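PDB 5HU7: putative polyketide synthase from Brevibacillus brevis, which probably dehydrates beta-hydroxyacyl intermediates during polyketide assembly, as the dehydratase domain of a trans-AT polyketide synthase. Local coordinates for residues A150-I155 / Q181-P186; H188-L193 / V256-I261. One frame throughout, in Å; residues are numbered along the deposited sequence.

Interaction 1. Residues A150-I155 / Q181-P186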
ATOM      1  N   ALA A 150     -43.729  21.019   2.938  1.00 90.36           N
ATOM      2  CA  ALA A 150     -45.005  21.767   2.913  1.00 91.46           C
ATOM      3  C   ALA A 150     -45.204  22.571   1.629  1.00 97.00           C
ATOM      4  O   ALA A 150     -46.327  22.865   1.250  1.00 99.09           O
ATOM      5  CB  ALA A 150     -45.088  22.700   4.110  1.00 93.29           C
ATOM      6  N   GLU A 151     -44.111  22.933   0.982  1.00 94.07           N
ATOM      7  CA  GLU A 151     -44.068  23.694  -0.264  1.00 94.80           C
ATOM      8  C   GLU A 151     -44.468  22.860  -1.527  1.00 98.05           C
ATOM      9  O   GLU A 151     -44.764  23.451  -2.563  1.00 98.78           O
ATOM     10  CB  GLU A 151     -42.601  24.217  -0.424  1.00 94.03           C
ATOM     11  CG  GLU A 151     -42.343  25.235  -1.520  1.00107.02           C
ATOM     12  CD  GLU A 151     -40.869  25.452  -1.799  1.00128.67           C
ATOM     13  OE1 GLU A 151     -40.058  25.370  -0.846  1.00127.40           O
ATOM     14  OE2 GLU A 151     -40.522  25.663  -2.985  1.00121.30           O
ATOM     15  N   SER A 152     -44.498  21.519  -1.457  1.00 93.23           N
ATOM     16  CA  SER A 152     -44.686  20.689  -2.634  1.00 93.65           C
ATOM     17  C   SER A 152     -46.108  20.715  -3.210  1.00100.78           C
ATOM     18  O   SER A 152     -47.107  20.887  -2.494  1.00101.72           O
ATOM     19  CB  SER A 152     -44.225  19.252  -2.379  1.00 98.31           C
ATOM     20  OG  SER A 152     -44.703  18.708  -1.163  1.00116.63           O
ATOM     21  N   SER A 153     -46.168  20.582  -4.544  1.00 98.34           N
ATOM     22  CA  SER A 153     -47.400  20.552  -5.322  1.00100.41           C
ATOM     23  C   SER A 153     -47.869  19.098  -5.518  1.00106.63           C
ATOM     24  O   SER A 153     -49.052  18.862  -5.748  1.00111.07           O
ATOM     25  CB  SER A 153     -47.172  21.223  -6.666  1.00104.81           C
ATOM     26  OG  SER A 153     -46.097  20.623  -7.375  1.00119.53           O
ATOM     27  N   GLU A 154     -46.940  18.131  -5.458  1.00 98.90           N
ATOM     28  CA  GLU A 154     -47.244  16.717  -5.570  1.00 97.43           C
ATOM     29  C   GLU A 154     -46.308  15.917  -4.669  1.00 94.64           C
ATOM     30  O   GLU A 154     -45.174  16.334  -4.420  1.00 92.46           O
ATOM     31  CB  GLU A 154     -47.013  16.236  -7.011  1.00 98.97           C
ATOM     32  CG  GLU A 154     -48.131  16.575  -7.967  1.00115.72           C
ATOM     33  CD  GLU A 154     -48.083  15.826  -9.284  1.00141.29           C
ATOM     34  OE1 GLU A 154     -47.232  14.918  -9.422  1.00134.00           O
ATOM     35  OE2 GLU A 154     -48.899  16.142 -10.178  1.00144.53           O
ATOM     36  N   ILE A 155     -46.777  14.748  -4.223  1.00 87.33           N
ATOM     37  CA  ILE A 155     -45.991  13.759  -3.483  1.00 83.54           C
ATOM     38  C   ILE A 155     -46.271  12.440  -4.180  1.00 85.76           C
ATOM     39  O   ILE A 155     -47.419  12.031  -4.298  1.00 86.28           O
ATOM     40  CB  ILE A 155     -46.276  13.667  -1.986  1.00 86.62           C
ATOM     41  CG1 ILE A 155     -46.236  15.062  -1.355  1.00 86.48           C
ATOM     42  CG2 ILE A 155     -45.266  12.718  -1.323  1.00 84.21           C
ATOM     43  CD1 ILE A 155     -46.565  15.089   0.066  1.00 88.90           C
ATOM     44  N   GLN A 181     -40.411   8.019  -1.148  1.00 76.75           N
ATOM     45  CA  GLN A 181     -41.372   8.961  -1.706  1.00 76.54           C
ATOM     46  C   GLN A 181     -40.668  10.143  -2.290  1.00 76.39           C
ATOM     47  O   GLN A 181     -39.523  10.409  -1.946  1.00 73.18           O
ATOM     48  CB  GLN A 181     -42.397   9.397  -0.638  1.00 80.43           C
ATOM     49  CG  GLN A 181     -41.771   9.827   0.688  1.00 82.76           C
ATOM     50  CD  GLN A 181     -42.803  10.088   1.754  1.00 99.62           C
ATOM     51  OE1 GLN A 181     -43.571  11.046   1.684  1.00 97.71           O
ATOM     52  NE2 GLN A 181     -42.836   9.258   2.776  1.00 90.77           N
ATOM     53  N   VAL A 182     -41.343  10.854  -3.188  1.00 75.83           N
ATOM     54  CA  VAL A 182     -40.759  12.025  -3.829  1.00 75.32           C
ATOM     55  C   VAL A 182     -41.669  13.196  -3.636  1.00 76.04           C
ATOM     56  O   VAL A 182     -42.806  13.153  -4.063  1.00 78.31           O
ATOM     57  CB  VAL A 182     -40.480  11.773  -5.327  1.00 80.36           C
ATOM     58  CG1 VAL A 182     -39.974  13.029  -6.008  1.00 79.96           C
ATOM     59  CG2 VAL A 182     -39.488  10.640  -5.487  1.00 79.11           C
ATOM     60  N   TYR A 183     -41.139  14.259  -3.047  1.00 71.45           N
ATOM     61  CA  TYR A 183     -41.829  15.541  -2.855  1.00 72.47           C
ATOM     62  C   TYR A 183     -41.444  16.475  -4.003  1.00 78.97           C
ATOM     63  O   TYR A 183     -40.297  16.854  -4.098  1.00 78.02           O
ATOM     64  CB  TYR A 183     -41.369  16.171  -1.552  1.00 71.66           C
ATOM     65  CG  TYR A 183     -41.778  15.420  -0.307  1.00 73.16           C
ATOM     66  CD1 TYR A 183     -40.953  14.457   0.249  1.00 73.10           C
ATOM     67  CD2 TYR A 183     -42.906  15.788   0.406  1.00 77.00           C
ATOM     68  CE1 TYR A 183     -41.282  13.818   1.434  1.00 74.14           C
ATOM     69  CE2 TYR A 183     -43.236  15.173   1.607  1.00 79.65           C
ATOM     70  CZ  TYR A 183     -42.430  14.170   2.109  1.00 86.95           C
ATOM     71  OH  TYR A 183     -42.741  13.552   3.293  1.00 93.77           O
ATOM     72  N   ARG A 184     -42.392  16.867  -4.845  1.00 81.69           N
ATOM     73  CA  ARG A 184     -42.096  17.753  -5.956  1.00 83.45           C
ATOM     74  C   ARG A 184     -42.586  19.133  -5.691  1.00 93.20           C
ATOM     75  O   ARG A 184     -43.739  19.353  -5.334  1.00 95.27           O
ATOM     76  CB  ARG A 184     -42.714  17.307  -7.294  1.00 88.47           C
ATOM     77  CG  ARG A 184     -42.212  18.218  -8.456  1.00115.12           C
ATOM     78  CD  ARG A 184     -42.774  17.967  -9.831  1.00134.74           C
ATOM     79  NE  ARG A 184     -44.235  18.082  -9.871  1.00145.38           N
ATOM     80  CZ  ARG A 184     -44.915  19.231  -9.921  1.00160.75           C
ATOM     81  NH1 ARG A 184     -44.280  20.402  -9.917  1.00141.40           N
ATOM     82  NH2 ARG A 184     -46.246  19.215  -9.959  1.00151.14           N
ATOM     83  N   ALA A 185     -41.756  20.071  -6.047  1.00 91.39           N
ATOM     84  CA  ALA A 185     -42.128  21.459  -5.981  1.00 94.29           C
ATOM     85  C   ALA A 185     -41.619  22.090  -7.254  1.00102.82           C
ATOM     86  O   ALA A 185     -40.762  21.511  -7.931  1.00101.90           O
ATOM     87  CB  ALA A 185     -41.447  22.103  -4.793  1.00 94.46           C
ATOM     88  N   PRO A 186     -42.061  23.310  -7.578  1.00103.62           N
ATOM     89  CA  PRO A 186     -41.494  23.999  -8.744  1.00104.17           C
ATOM     90  C   PRO A 186     -40.016  24.307  -8.474  1.00104.08           C
ATOM     91  O   PRO A 186     -39.692  24.876  -7.432  1.00103.29           O
ATOM     92  CB  PRO A 186     -42.355  25.270  -8.838  1.00109.05           C
ATOM     93  CG  PRO A 186     -43.582  24.944  -8.055  1.00114.41           C
ATOM     94  CD  PRO A 186     -43.063  24.161  -6.914  1.00107.60           C
TER
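Ile155 lies alongside Tyr183, both reaching out in one direction, a non-hydrogen-bonded antiparallel pair where edge strand 154-157 meets strand 179-185. A chi1 of -50° puts Ile155 CG1 near the ring, and CD1 continues to 3.7 Å from Tyr183 CE2, while CG2 sits over one face, offset toward the rim. Ser152 comes to the same ring in its plane, OG 3.8 Å from Tyr183 CD2; that hydroxyl is hydrogen-bonded to Gln149 O.

On the other side of the strands Arg184 runs out past Ser153 and Glu154. Its chain bends at CG-CD (chi3 58°), and Ser153 OG lies over one face of the guanidinium, 3.1 Å from Arg184 CZ. The Glu154 carboxylate plane is turned 69° from the guanidinium, and Glu154 OE2 stays 4.1 Å from Arg184 NH2, too far for a salt bridge. Arg184 NE makes a weak hydrogen bond to Tyr222 of helix 212-227.

Two residues, Ser153 and Glu154, stand opposite the single Arg184, a classic beta bulge: Ser153 N donates to Arg184 O at 2.8 Å, Glu154 N adds a weak bond to the same oxygen, and Arg184 N returns one to Glu154 O at 2.9 Å. The backbone thus supplies the firm polar links, while the Glu154-Arg184 charges are likely to attract each other only loosely.

Interaction 2. Residues H188-L193 / V256-I261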
ATOM      1  N   HIS A 188     -37.623  22.020  -7.679  1.00 90.58           N
ATOM      2  CA  HIS A 188     -36.914  20.995  -6.901  1.00 87.48           C
ATOM      3  C   HIS A 188     -37.690  19.707  -6.675  1.00 85.96           C
ATOM      4  O   HIS A 188     -38.911  19.682  -6.742  1.00 85.43           O
ATOM      5  CB  HIS A 188     -36.422  21.542  -5.528  1.00 88.24           C
ATOM      6  CG  HIS A 188     -37.467  21.699  -4.456  1.00 93.94           C
ATOM      7  ND1 HIS A 188     -38.020  20.597  -3.796  1.00 96.32           N
ATOM      8  CD2 HIS A 188     -37.950  22.820  -3.883  1.00 97.77           C
ATOM      9  CE1 HIS A 188     -38.878  21.086  -2.914  1.00 97.24           C
ATOM     10  NE2 HIS A 188     -38.856  22.417  -2.911  1.00 98.62           N
ATOM     11  N   VAL A 189     -36.942  18.644  -6.358  1.00 78.91           N
ATOM     12  CA  VAL A 189     -37.484  17.367  -5.945  1.00 77.35           C
ATOM     13  C   VAL A 189     -36.759  16.998  -4.669  1.00 76.13           C
ATOM     14  O   VAL A 189     -35.551  17.184  -4.590  1.00 73.26           O
ATOM     15  CB  VAL A 189     -37.438  16.240  -7.013  1.00 82.44           C
ATOM     16  CG1 VAL A 189     -38.303  16.599  -8.198  1.00 83.92           C
ATOM     17  CG2 VAL A 189     -36.024  15.940  -7.474  1.00 81.64           C
ATOM     18  N   LEU A 190     -37.506  16.600  -3.629  1.00 71.78           N
ATOM     19  CA  LEU A 190     -36.918  16.160  -2.363  1.00 69.68           C
ATOM     20  C   LEU A 190     -37.239  14.684  -2.291  1.00 70.01           C
ATOM     21  O   LEU A 190     -38.409  14.306  -2.206  1.00 69.60           O
ATOM     22  CB  LEU A 190     -37.460  16.925  -1.148  1.00 71.10           C
ATOM     23  CG  LEU A 190     -36.980  16.413   0.203  1.00 75.81           C
ATOM     24  CD1 LEU A 190     -35.528  16.802   0.445  1.00 73.05           C
ATOM     25  CD2 LEU A 190     -37.903  16.914   1.337  1.00 80.14           C
ATOM     26  N   VAL A 191     -36.211  13.851  -2.396  1.00 63.48           N
ATOM     27  CA  VAL A 191     -36.390  12.414  -2.422  1.00 64.39           C
ATOM     28  C   VAL A 191     -36.150  11.856  -1.047  1.00 68.64           C
ATOM     29  O   VAL A 191     -35.079  12.083  -0.491  1.00 66.53           O
ATOM     30  CB  VAL A 191     -35.385  11.761  -3.418  1.00 67.62           C
ATOM     31  CG1 VAL A 191     -35.606  10.263  -3.509  1.00 68.30           C
ATOM     32  CG2 VAL A 191     -35.494  12.386  -4.795  1.00 66.82           C
ATOM     33  N   LYS A 192     -37.092  11.076  -0.534  1.00 67.19           N
ATOM     34  CA  LYS A 192     -36.894  10.369   0.731  1.00 68.57           C
ATOM     35  C   LYS A 192     -36.303   9.011   0.350  1.00 73.75           C
ATOM     36  O   LYS A 192     -36.906   8.262  -0.424  1.00 71.21           O
ATOM     37  CB  LYS A 192     -38.198  10.191   1.493  1.00 70.56           C
ATOM     38  CG  LYS A 192     -37.989   9.546   2.857  1.00 89.46           C
ATOM     39  CD  LYS A 192     -39.209   9.695   3.735  1.00 96.03           C
ATOM     40  CE  LYS A 192     -39.091   8.907   5.009  1.00110.97           C
ATOM     41  NZ  LYS A 192     -39.156   7.437   4.780  1.00131.17           N
ATOM     42  N   LEU A 193     -35.121   8.722   0.865  1.00 72.54           N
ATOM     43  CA  LEU A 193     -34.383   7.516   0.517  1.00 72.54           C
ATOM     44  C   LEU A 193     -34.483   6.431   1.552  1.00 78.55           C
ATOM     45  O   LEU A 193     -34.480   6.698   2.745  1.00 78.75           O
ATOM     46  CB  LEU A 193     -32.896   7.857   0.325  1.00 70.67           C
ATOM     47  CG  LEU A 193     -32.592   8.827  -0.791  1.00 73.80           C
ATOM     48  CD1 LEU A 193     -31.205   9.340  -0.652  1.00 73.55           C
ATOM     49  CD2 LEU A 193     -32.821   8.201  -2.158  1.00 75.38           C
ATOM     50  N   VAL A 256     -27.465   9.265   4.947  1.00 75.99           N
ATOM     51  CA  VAL A 256     -28.216   9.888   3.869  1.00 72.70           C
ATOM     52  C   VAL A 256     -29.661   9.378   3.832  1.00 75.50           C
ATOM     53  O   VAL A 256     -29.918   8.274   3.381  1.00 74.13           O
ATOM     54  CB  VAL A 256     -27.480   9.676   2.536  1.00 74.19           C
ATOM     55  CG1 VAL A 256     -28.276  10.263   1.363  1.00 73.04           C
ATOM     56  CG2 VAL A 256     -26.070  10.271   2.613  1.00 72.66           C
ATOM     57  N   LYS A 257     -30.593  10.181   4.335  1.00 73.40           N
ATOM     58  CA  LYS A 257     -32.011   9.846   4.338  1.00 73.89           C
ATOM     59  C   LYS A 257     -32.785  10.610   3.272  1.00 72.27           C
ATOM     60  O   LYS A 257     -33.829  10.137   2.853  1.00 70.19           O
ATOM     61  CB  LYS A 257     -32.585  10.096   5.728  1.00 79.55           C
ATOM     62  CG  LYS A 257     -31.848   9.349   6.841  1.00101.92           C
ATOM     63  CD  LYS A 257     -31.628   7.849   6.562  1.00114.21           C
ATOM     64  CE  LYS A 257     -31.568   7.001   7.817  1.00132.56           C
ATOM     65  NZ  LYS A 257     -30.437   7.374   8.709  1.00142.27           N
ATOM     66  N   TYR A 258     -32.244  11.733   2.772  1.00 67.01           N
ATOM     67  CA  TYR A 258     -32.888  12.545   1.747  1.00 64.99           C
ATOM     68  C   TYR A 258     -31.896  13.103   0.791  1.00 69.00           C
ATOM     69  O   TYR A 258     -30.769  13.422   1.180  1.00 68.38           O
ATOM     70  CB  TYR A 258     -33.584  13.779   2.361  1.00 65.26           C
ATOM     71  CG  TYR A 258     -34.778  13.469   3.238  1.00 65.91           C
ATOM     72  CD1 TYR A 258     -34.619  13.173   4.583  1.00 68.82           C
ATOM     73  CD2 TYR A 258     -36.066  13.521   2.730  1.00 66.76           C
ATOM     74  CE1 TYR A 258     -35.705  12.875   5.388  1.00 69.78           C
ATOM     75  CE2 TYR A 258     -37.163  13.223   3.527  1.00 70.18           C
ATOM     76  CZ  TYR A 258     -36.981  12.918   4.863  1.00 80.95           C
ATOM     77  OH  TYR A 258     -38.047  12.613   5.677  1.00 90.66           O
ATOM     78  N   ALA A 259     -32.377  13.371  -0.427  1.00 64.24           N
ATOM     79  CA  ALA A 259     -31.621  14.061  -1.461  1.00 60.27           C
ATOM     80  C   ALA A 259     -32.497  15.188  -1.997  1.00 61.99           C
ATOM     81  O   ALA A 259     -33.623  14.939  -2.403  1.00 61.74           O
ATOM     82  CB  ALA A 259     -31.254  13.098  -2.588  1.00 59.52           C
ATOM     83  N   LEU A 260     -32.025  16.421  -1.915  1.00 61.89           N
ATOM     84  CA  LEU A 260     -32.712  17.579  -2.476  1.00 62.61           C
ATOM     85  C   LEU A 260     -32.028  17.843  -3.803  1.00 64.61           C
ATOM     86  O   LEU A 260     -30.824  18.005  -3.811  1.00 61.71           O
ATOM     87  CB  LEU A 260     -32.589  18.796  -1.571  1.00 62.80           C
ATOM     88  CG  LEU A 260     -33.245  20.095  -2.088  1.00 67.45           C
ATOM     89  CD1 LEU A 260     -34.730  19.967  -2.171  1.00 70.31           C
ATOM     90  CD2 LEU A 260     -32.901  21.239  -1.210  1.00 66.89           C
ATOM     91  N   ILE A 261     -32.768  17.814  -4.918  1.00 64.06           N
ATOM     92  CA  ILE A 261     -32.192  17.997  -6.243  1.00 64.55           C
ATOM     93  C   ILE A 261     -32.825  19.230  -6.852  1.00 74.45           C
ATOM     94  O   ILE A 261     -34.044  19.381  -6.819  1.00 75.87           O
ATOM     95  CB  ILE A 261     -32.426  16.756  -7.155  1.00 68.15           C
ATOM     96  CG1 ILE A 261     -31.883  15.448  -6.525  1.00 68.74           C
ATOM     97  CG2 ILE A 261     -31.796  16.969  -8.533  1.00 69.29           C
ATOM     98  CD1 ILE A 261     -32.653  14.232  -6.948  1.00 77.33           C
TER
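Tyr258 packs against Leu190 and Lys192 on one face of an antiparallel strand pair, 188-193 with 258-261, within the hot-dog fold of the dehydratase domain. The strand axes run 168° apart in direction.

Backbone hydrogen bonds form a regular ladder. Val189 and Ile261 bond in both directions, as do Val191 and Ala259, with Val191 N 2.8 Å from Ala259 O. Leu193 N to Lys257 O extends the series just beyond the strand, where a classic beta bulge sets Lys257 and Tyr258 against Cys281 of strand 276-281. CA-H...O contacts fill in between, the shortest from Tyr258 CA to Val191 O at 3.2 Å.

Apolar packing differs on the two faces. On the one carrying Val189, Val191, Ala259 and Ile261, Val189 CG2 meets Ile261 CB at 3.7 Å and Ile261 CD1 also nears Val191 CG2; helix 212-227 covers this side through Ser219 and Leu216. On the other, Leu190 CG, anti to its backbone N (chi1 174°), lies 3.9 Å from Tyr258 CD2, and the Lys192 methylenes pass the ring obliquely, with CD 3.7 Å from Tyr258 OH. An alanine in place of Tyr258 would probably open a gap beside Leu190 and leave the Lys192 methylenes without the ring they lie against.

Of the polar side chains, Lys192 sends its ammonium to a salt bridge with Asp180. His188 ND1 is buried and has no hydrogen-bonding partner in the model; the atom across from it is the methyl Leu260 CD1, 3.7 Å away.

Strands 179-185 and 188-193, consecutive in the chain, join the two contacts as neighbours in the same sheet: Tyr183 O to Leu190 N at 2.8 Å and Gln181 O to Lys192 N at 2.9 Å are probable hydrogen bonds. Interaction 1 is at the surface, about 23 Å from the chain centre to its own centre, where the order ends with strand 154-157; interaction 2 is buried, at about 14 Å. Helix 212-227 touches both. The chemistry follows: outside, a short bulged pairing with serines and charged groups beside one Ile155-Tyr183 pair; inside, a longer ladder with mainly apolar side chains on both faces. Glu151 of interaction 1 also packs against His188 of interaction 2.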